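Local coordinates for protein probable branched-chain-amino-acid aminotransferase (Thermotoga maritima MSB8, PDB 3CSW) that probably transfers amino groups between the branched-chain amino acids and 2-oxoglutarate, using pyridoxal 5'-phosphate as cofactor, at residues 90-95 and 113-118; 130-135 and 165-170; 171-176 and 223-228. One frame throughout, in Å; residues are numbered along the deposited sequence.

Followed from the N terminus, the three contacts come one after another, and none nests within or crosses another. Interaction 1 closes the short hairpin of strands 96-102 and 109-115, tying the exit of helix 78-89 to the antiparallel sheet. Interaction 2 closes a longer loop, which carries helix 150-156, and joins the chain beyond strand 125-129 to its parallel neighbour, strand 164-168. Interaction 3 closes the longest loop, linking strand 174-177 to the start of helix 226-230. Interactions 2 and 3 touch, because strands 164-168 and 174-177 are adjacent in one sheet; interaction 1 lies across the chain's centre, about 32 and 36 Å from them between centres.

Interaction 1: residues 90-95 and 113-118; sequences DEFKQE and FSPLNI
The phenyl ring of Phe92 meets 113-118 at a slant, its CE1 coming within 3.8 Å of Phe113 CB while CE2 leans toward Ser114 CA and Pro115 CD. Phe92 and Phe113 cross at about a right angle, but it is the CB of Phe113, not its ring, that takes the contact. The second flat group is the carboxamide of Gln94. With CG anti to the backbone N (chi1 -176°) and the rest of the chain extended, it reaches obliquely across Pro115, where NE2 lies 3.5 Å from Pro115 CB. The same NE2 is 3.3 Å from Asn117 OD1, the two amide planes being turned 51° apart.

A backbone hydrogen bond joins the segments: Leu116 N donates to Glu95 O over 2.8 Å, an almost straight bond that approaches from above the carbonyl plane. Leu116 CB rests against the same oxygen, at 3.5 Å. Glu95 sends its carboxylate elsewhere, to Thr48 OG1 and the backbone N of Ser50 and Arg51.

The arrangement illustrates how an antiparallel hairpin can outlast its regular strands, since the backbone pair of Ser114 with Arg97 is followed, in the same register, by the single bond from Leu116 to Glu95. Helix 78-89 runs into 90-95 at this point, Phe92 also packs on Leu14 of strand 14-17, and Leu116 touches Arg47 of strand 42-49 and Arg97 of strand 96-102.

Interaction 2: residues 130-135 and 165-170; sequences SNVRRI and VILLGL
An ST turn opens this contact, where the chain runs on from strand 125-129 alongside its parallel neighbour 164-168 in the mixed sheet: Ser130 OG, anti to its own backbone N (chi1 -180°), accepts from Val132 N at 3.0 Å. The hydroxyl is also hydrogen-bonded to Glu158, while Ser130 CB packs on Val165. Two backbone bonds hold the segments together, Ser130 N to Ile166 O at 2.8 Å and Arg134 N to Leu168 O at 2.9 Å. Between them a water takes the place of a direct bond, accepting from Leu168 N and donating to the carbonyls of Ser130 and Val132.

The two arginines part company through their torsions. Arg134 has CG anti to the backbone N and a bend at chi2 (79°), so that its CD packs on Leu167 CD2 and its guanidinium runs on to salt bridges with Glu176 and Asp151. Thus a second-shell arginine braces a carboxylate of the cofactor site. Arg133 instead has CG anti to the carbonyl carbon and bends at chi2 the other way (-63°). Its CD passes Leu168 O at 3.3 Å, and the guanidinium continues to the third subunit, where it forms a cation-pi contact with Trp225 of that subunit. From the same guanidinium, NH1 donates to Gly169 O at 3.0 Å, with the oxygen near the guanidinium plane and the N-H on a carbonyl lone pair.

Interaction 3: residues 171-176 and 223-228; sequences NGQVCE and VVWVWE. With PLP (pyridoxal-5'-phosphate), chain E.
Trp225 can be followed outward along its side chain. Its CB sits 3.3 Å above the ring plane of Trp227. CG lies anti to the carbonyl carbon (chi1 -62°), and with chi2 at 117° the benzo edge comes back against 171-173. There CE3 meets Gln173 N at 3.6 Å, with Gly172 C also at the edge of the ring, and CZ3 approaches Asn171 O to 3.5 Å. Val223 CG1 covers one face, toward the rim.

Gln173 and Trp225 form a single beta bridge, flanked by Val174 N donating to Val224 O at 2.7 Å and Val226 N to Gly172 O at 3.0 Å, both nearly along the C=O axis. Further along, Cys175 and Glu176 both face Leu167, a classic beta bulge in strand 174-177. Glu176 OE1 accepts from the cofactor's pyridine nitrogen, PLP N1, at 2.8 Å, an arrangement likely to stabilise the protonated ring. An alanine here, lacking the carboxylate, would probably weaken the protonation of the pyridine nitrogen and leave the guanidinium of Arg134 less firmly fixed. Near the start of helix 226-230, Glu228 OE2 receives Trp225 N from above the carboxylate plane.

Interaction 1: residues 90-95 and 113-118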
# COMPACT_ATOMS: atom_id res chain seq x y z
N ASP A 90 -18.21 26.24 -35.50
CA ASP A 90 -19.03 27.09 -36.38
C ASP A 90 -19.68 26.36 -37.56
O ASP A 90 -20.53 26.94 -38.23
CB ASP A 90 -18.22 28.29 -36.92
CG ASP A 90 -18.07 29.42 -35.89
OD1 ASP A 90 -18.36 29.20 -34.68
OD2 ASP A 90 -17.66 30.53 -36.30
N GLU A 91 -19.29 25.12 -37.79
CA GLU A 91 -19.82 24.33 -38.90
C GLU A 91 -21.00 23.43 -38.51
O GLU A 91 -21.40 22.56 -39.29
CB GLU A 91 -18.70 23.48 -39.52
CG GLU A 91 -17.48 24.33 -39.86
CD GLU A 91 -16.84 23.95 -41.18
OE1 GLU A 91 -16.54 22.75 -41.38
OE2 GLU A 91 -16.63 24.87 -42.00
N PHE A 92 -21.56 23.67 -37.33
CA PHE A 92 -22.67 22.87 -36.80
C PHE A 92 -23.79 23.84 -36.43
O PHE A 92 -23.53 25.01 -36.16
CB PHE A 92 -22.21 22.08 -35.55
CG PHE A 92 -21.21 20.98 -35.86
CD1 PHE A 92 -19.86 21.28 -36.05
CD2 PHE A 92 -21.62 19.65 -35.95
CE1 PHE A 92 -18.94 20.27 -36.35
CE2 PHE A 92 -20.70 18.64 -36.23
CZ PHE A 92 -19.36 18.95 -36.43
N LYS A 93 -25.04 23.37 -36.46
CA LYS A 93 -26.19 24.22 -36.08
C LYS A 93 -26.70 23.68 -34.76
O LYS A 93 -27.89 23.51 -34.55
CB LYS A 93 -27.29 24.18 -37.16
N GLN A 94 -25.76 23.45 -33.85
CA GLN A 94 -25.98 22.59 -32.70
C GLN A 94 -24.73 22.62 -31.83
O GLN A 94 -23.64 22.89 -32.33
CB GLN A 94 -26.18 21.18 -33.26
CG GLN A 94 -26.52 20.11 -32.29
CD GLN A 94 -26.74 18.78 -32.99
OE1 GLN A 94 -26.62 18.70 -34.22
NE2 GLN A 94 -27.06 17.74 -32.21
N GLU A 95 -24.86 22.32 -30.55
CA GLU A 95 -23.69 22.21 -29.67
C GLU A 95 -22.82 21.01 -30.07
O GLU A 95 -23.35 19.97 -30.51
CB GLU A 95 -24.08 22.07 -28.20
CG GLU A 95 -25.03 23.16 -27.63
CD GLU A 95 -24.43 24.56 -27.59
OE1 GLU A 95 -23.36 24.80 -28.17
OE2 GLU A 95 -25.06 25.45 -26.98
N PHE A 113 -14.69 16.80 -33.95
CA PHE A 113 -15.93 17.52 -33.63
C PHE A 113 -17.14 16.65 -33.94
O PHE A 113 -17.23 16.12 -35.04
CB PHE A 113 -16.05 18.79 -34.45
CG PHE A 113 -14.94 19.79 -34.22
CD1 PHE A 113 -13.74 19.69 -34.92
CD2 PHE A 113 -15.12 20.87 -33.37
CE1 PHE A 113 -12.74 20.62 -34.74
CE2 PHE A 113 -14.11 21.81 -33.19
CZ PHE A 113 -12.92 21.68 -33.87
N SER A 114 -18.06 16.49 -32.99
CA SER A 114 -19.29 15.73 -33.21
C SER A 114 -20.45 16.34 -32.44
O SER A 114 -20.25 17.01 -31.44
CB SER A 114 -19.12 14.26 -32.82
OG SER A 114 -18.86 14.09 -31.45
N PRO A 115 -21.68 16.12 -32.91
CA PRO A 115 -22.79 16.77 -32.22
C PRO A 115 -22.90 16.33 -30.78
O PRO A 115 -22.74 15.15 -30.51
CB PRO A 115 -24.01 16.30 -33.02
CG PRO A 115 -23.47 15.96 -34.37
CD PRO A 115 -22.14 15.33 -34.06
N LEU A 116 -23.13 17.28 -29.87
CA LEU A 116 -23.31 16.98 -28.46
C LEU A 116 -24.77 16.63 -28.27
O LEU A 116 -25.66 17.49 -28.38
CB LEU A 116 -22.95 18.18 -27.58
CG LEU A 116 -23.04 17.99 -26.06
CD1 LEU A 116 -21.88 17.17 -25.56
CD2 LEU A 116 -23.10 19.32 -25.34
N ASN A 117 -25.03 15.35 -28.02
CA ASN A 117 -26.39 14.89 -27.76
C ASN A 117 -26.45 14.52 -26.29
O ASN A 117 -26.05 13.42 -25.89
CB ASN A 117 -26.80 13.76 -28.72
CG ASN A 117 -27.25 14.29 -30.10
OD1 ASN A 117 -28.00 15.26 -30.19
ND2 ASN A 117 -26.78 13.64 -31.16
N ILE A 118 -26.92 15.48 -25.51
CA ILE A 118 -26.93 15.40 -24.06
C ILE A 118 -28.33 15.02 -23.60
O ILE A 118 -29.29 15.73 -23.91
CB ILE A 118 -26.47 16.77 -23.45
CG1 ILE A 118 -26.18 16.61 -21.96
CG2 ILE A 118 -27.50 17.90 -23.73
CD1 ILE A 118 -25.05 15.61 -21.68

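Interaction 2: residues 130-135 and 165-170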
# COMPACT_ATOMS: atom_id res chain seq x y z
N SER A 130 -16.38 0.53 -8.95
CA SER A 130 -15.53 -0.18 -9.91
C SER A 130 -14.68 -1.27 -9.21
O SER A 130 -14.34 -1.15 -8.02
CB SER A 130 -14.58 0.83 -10.55
OG SER A 130 -13.71 0.26 -11.49
N ASN A 131 -14.31 -2.30 -9.98
CA ASN A 131 -13.33 -3.32 -9.56
C ASN A 131 -11.91 -2.92 -9.84
O ASN A 131 -11.01 -3.71 -9.59
CB ASN A 131 -13.51 -4.65 -10.30
CG ASN A 131 -14.81 -5.31 -10.03
OD1 ASN A 131 -15.34 -5.26 -8.91
ND2 ASN A 131 -15.35 -5.96 -11.06
N VAL A 132 -11.72 -1.73 -10.40
CA VAL A 132 -10.44 -1.18 -10.71
C VAL A 132 -10.16 -0.02 -9.74
O VAL A 132 -10.98 0.90 -9.61
CB VAL A 132 -10.43 -0.66 -12.16
CG1 VAL A 132 -9.09 -0.08 -12.51
CG2 VAL A 132 -10.81 -1.80 -13.13
N ARG A 133 -9.01 -0.10 -9.04
CA ARG A 133 -8.56 0.98 -8.17
C ARG A 133 -7.75 1.97 -8.99
O ARG A 133 -7.05 1.59 -9.91
CB ARG A 133 -7.72 0.50 -6.99
CG ARG A 133 -8.40 -0.44 -6.04
CD ARG A 133 -9.58 0.21 -5.35
NE ARG A 133 -10.24 -0.76 -4.49
CZ ARG A 133 -10.05 -0.91 -3.18
NH1 ARG A 133 -9.24 -0.11 -2.48
NH2 ARG A 133 -10.70 -1.88 -2.54
N ARG A 134 -7.88 3.24 -8.64
CA ARG A 134 -7.13 4.32 -9.28
C ARG A 134 -5.63 4.10 -9.07
O ARG A 134 -5.20 3.76 -7.97
CB ARG A 134 -7.56 5.65 -8.68
CG ARG A 134 -7.12 6.89 -9.45
CD ARG A 134 -8.02 7.10 -10.64
NE ARG A 134 -7.95 8.45 -11.17
CZ ARG A 134 -7.38 8.82 -12.31
NH1 ARG A 134 -6.79 7.96 -13.12
NH2 ARG A 134 -7.43 10.10 -12.67
N ILE A 135 -4.83 4.29 -10.14
CA ILE A 135 -3.39 4.07 -10.07
C ILE A 135 -2.80 5.12 -9.14
O ILE A 135 -3.15 6.32 -9.27
CB ILE A 135 -2.68 4.16 -11.46
CG1 ILE A 135 -3.19 3.07 -12.42
CG2 ILE A 135 -1.14 4.08 -11.28
CD1 ILE A 135 -2.65 3.20 -13.89
N VAL A 165 -18.76 4.22 -13.44
CA VAL A 165 -18.27 3.44 -12.30
C VAL A 165 -17.36 4.34 -11.43
O VAL A 165 -16.69 5.22 -11.93
CB VAL A 165 -17.52 2.15 -12.73
CG1 VAL A 165 -18.51 1.15 -13.38
CG2 VAL A 165 -16.33 2.45 -13.66
N ILE A 166 -17.40 4.12 -10.11
CA ILE A 166 -16.61 4.89 -9.15
C ILE A 166 -15.31 4.15 -8.78
O ILE A 166 -15.33 3.06 -8.22
CB ILE A 166 -17.45 5.18 -7.88
CG1 ILE A 166 -18.84 5.77 -8.26
CG2 ILE A 166 -16.71 6.06 -6.91
CD1 ILE A 166 -18.87 6.94 -9.23
N LEU A 167 -14.18 4.75 -9.16
CA LEU A 167 -12.85 4.25 -8.79
C LEU A 167 -12.48 4.76 -7.41
O LEU A 167 -12.52 5.97 -7.14
CB LEU A 167 -11.77 4.66 -9.80
CG LEU A 167 -11.73 4.04 -11.21
CD1 LEU A 167 -12.73 4.74 -12.11
CD2 LEU A 167 -10.31 4.04 -11.81
N LEU A 168 -12.18 3.81 -6.52
CA LEU A 168 -11.62 4.08 -5.23
C LEU A 168 -10.11 4.01 -5.37
O LEU A 168 -9.59 3.35 -6.28
CB LEU A 168 -12.06 3.02 -4.20
CG LEU A 168 -13.55 2.69 -4.10
CD1 LEU A 168 -13.78 1.68 -3.02
CD2 LEU A 168 -14.36 3.93 -3.91
N GLY A 169 -9.41 4.69 -4.48
CA GLY A 169 -7.96 4.60 -4.43
C GLY A 169 -7.57 3.34 -3.69
O GLY A 169 -8.43 2.65 -3.16
N LEU A 170 -6.27 3.07 -3.59
CA LEU A 170 -5.80 1.84 -2.98
C LEU A 170 -6.26 1.66 -1.55
O LEU A 170 -6.32 0.54 -1.10
CB LEU A 170 -4.28 1.71 -3.01
CG LEU A 170 -3.56 1.39 -4.32
CD1 LEU A 170 -2.05 1.15 -4.01
CD2 LEU A 170 -4.20 0.20 -5.06
O HOH W 1 -12.39 0.98 -7.39
O HOH W 2 -4.68 4.78 -5.52

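Interaction 3: residues 171-176 and 223-228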
# COMPACT_ATOMS: atom_id res chain seq x y z
N ASN A 171 -6.50 2.74 -0.81
CA ASN A 171 -6.93 2.61 0.58
C ASN A 171 -8.46 2.67 0.77
O ASN A 171 -8.93 2.74 1.90
CB ASN A 171 -6.31 3.71 1.45
CG ASN A 171 -4.79 3.65 1.51
OD1 ASN A 171 -4.13 4.57 1.08
ND2 ASN A 171 -4.25 2.57 2.08
N GLY A 172 -9.24 2.66 -0.30
CA GLY A 172 -10.68 2.74 -0.14
C GLY A 172 -11.26 4.14 -0.07
O GLY A 172 -12.45 4.30 0.18
N GLN A 173 -10.42 5.16 -0.28
CA GLN A 173 -10.89 6.53 -0.44
C GLN A 173 -11.58 6.65 -1.78
O GLN A 173 -11.21 5.98 -2.73
CB GLN A 173 -9.75 7.57 -0.31
CG GLN A 173 -8.79 7.74 -1.51
CD GLN A 173 -7.64 6.73 -1.55
OE1 GLN A 173 -7.73 5.64 -1.00
NE2 GLN A 173 -6.56 7.11 -2.21
N VAL A 174 -12.62 7.48 -1.84
CA VAL A 174 -13.26 7.81 -3.10
C VAL A 174 -12.30 8.68 -3.93
O VAL A 174 -11.77 9.70 -3.46
CB VAL A 174 -14.60 8.56 -2.87
CG1 VAL A 174 -15.25 8.90 -4.19
CG2 VAL A 174 -15.54 7.73 -1.98
N CYS A 175 -12.06 8.26 -5.17
CA CYS A 175 -11.29 9.11 -6.09
C CYS A 175 -12.27 9.81 -7.01
O CYS A 175 -12.58 11.00 -6.82
CB CYS A 175 -10.23 8.29 -6.85
SG CYS A 175 -8.82 7.87 -5.77
N GLU A 176 -12.76 9.08 -8.01
CA GLU A 176 -13.61 9.67 -9.00
C GLU A 176 -14.25 8.62 -9.88
O GLU A 176 -13.91 7.46 -9.80
CB GLU A 176 -12.77 10.63 -9.86
CG GLU A 176 -11.61 9.96 -10.61
CD GLU A 176 -10.50 10.93 -10.97
OE1 GLU A 176 -10.78 11.95 -11.63
OE2 GLU A 176 -9.34 10.67 -10.61
N VAL A 223 -10.24 14.02 2.09
CA VAL A 223 -10.30 12.59 1.87
C VAL A 223 -11.72 12.13 2.26
O VAL A 223 -12.20 12.42 3.35
CB VAL A 223 -9.23 11.83 2.69
CG1 VAL A 223 -9.44 10.30 2.60
CG2 VAL A 223 -7.83 12.23 2.20
N VAL A 224 -12.38 11.43 1.33
CA VAL A 224 -13.73 10.91 1.51
C VAL A 224 -13.60 9.39 1.41
O VAL A 224 -13.05 8.88 0.45
CB VAL A 224 -14.66 11.44 0.41
CG1 VAL A 224 -16.09 10.81 0.52
CG2 VAL A 224 -14.70 12.98 0.47
N TRP A 225 -14.03 8.67 2.44
CA TRP A 225 -13.96 7.20 2.47
C TRP A 225 -15.21 6.60 1.79
O TRP A 225 -16.30 7.18 1.86
CB TRP A 225 -13.81 6.69 3.92
CG TRP A 225 -12.55 7.16 4.58
CD1 TRP A 225 -12.45 7.97 5.67
CD2 TRP A 225 -11.20 6.85 4.18
NE1 TRP A 225 -11.12 8.17 5.99
CE2 TRP A 225 -10.34 7.51 5.09
CE3 TRP A 225 -10.64 6.10 3.15
CZ2 TRP A 225 -8.96 7.43 5.00
CZ3 TRP A 225 -9.24 6.04 3.05
CH2 TRP A 225 -8.43 6.72 3.96
N VAL A 226 -15.05 5.44 1.15
CA VAL A 226 -16.15 4.87 0.35
C VAL A 226 -17.51 4.76 1.09
O VAL A 226 -18.56 5.07 0.52
CB VAL A 226 -15.78 3.52 -0.29
CG1 VAL A 226 -15.31 2.49 0.76
CG2 VAL A 226 -16.94 3.02 -1.22
N TRP A 227 -17.49 4.34 2.35
CA TRP A 227 -18.72 4.17 3.14
C TRP A 227 -19.55 5.46 3.39
O TRP A 227 -20.74 5.40 3.65
CB TRP A 227 -18.42 3.44 4.45
CG TRP A 227 -17.48 4.14 5.38
CD1 TRP A 227 -17.81 5.04 6.37
CD2 TRP A 227 -16.06 3.97 5.46
NE1 TRP A 227 -16.67 5.46 7.03
CE2 TRP A 227 -15.59 4.81 6.50
CE3 TRP A 227 -15.14 3.19 4.76
CZ2 TRP A 227 -14.23 4.87 6.86
CZ3 TRP A 227 -13.78 3.26 5.10
CH2 TRP A 227 -13.35 4.09 6.15
N GLU A 228 -18.91 6.63 3.28
CA GLU A 228 -19.60 7.91 3.36
C GLU A 228 -20.58 8.11 2.21
O GLU A 228 -21.57 8.80 2.36
CB GLU A 228 -18.63 9.10 3.40
CG GLU A 228 -17.62 9.08 4.54
CD GLU A 228 -16.85 10.40 4.63
OE1 GLU A 228 -17.48 11.44 4.84
OE2 GLU A 228 -15.61 10.38 4.53
N1 PLP E . -12.14 12.14 -14.03
C2 PLP E . -11.63 11.46 -15.13
C2A PLP E . -10.90 10.17 -14.88
C3 PLP E . -11.80 11.99 -16.43
O3 PLP E . -11.38 11.30 -17.54
C4 PLP E . -12.50 13.21 -16.59
C4A PLP E . -12.75 13.77 -17.97
O4A PLP E . -13.72 13.35 -18.64
C5 PLP E . -13.01 13.87 -15.47
C6 PLP E . -12.82 13.33 -14.19
C5A PLP E . -13.95 15.05 -15.60
O4P PLP E . -13.21 16.25 -15.80
P PLP E . -13.84 17.55 -16.56
O1P PLP E . -12.71 18.55 -16.88
O2P PLP E . -14.85 18.21 -15.66
O3P PLP E . -14.50 17.01 -17.82
O HOH W 3 -11.03 10.88 -1.19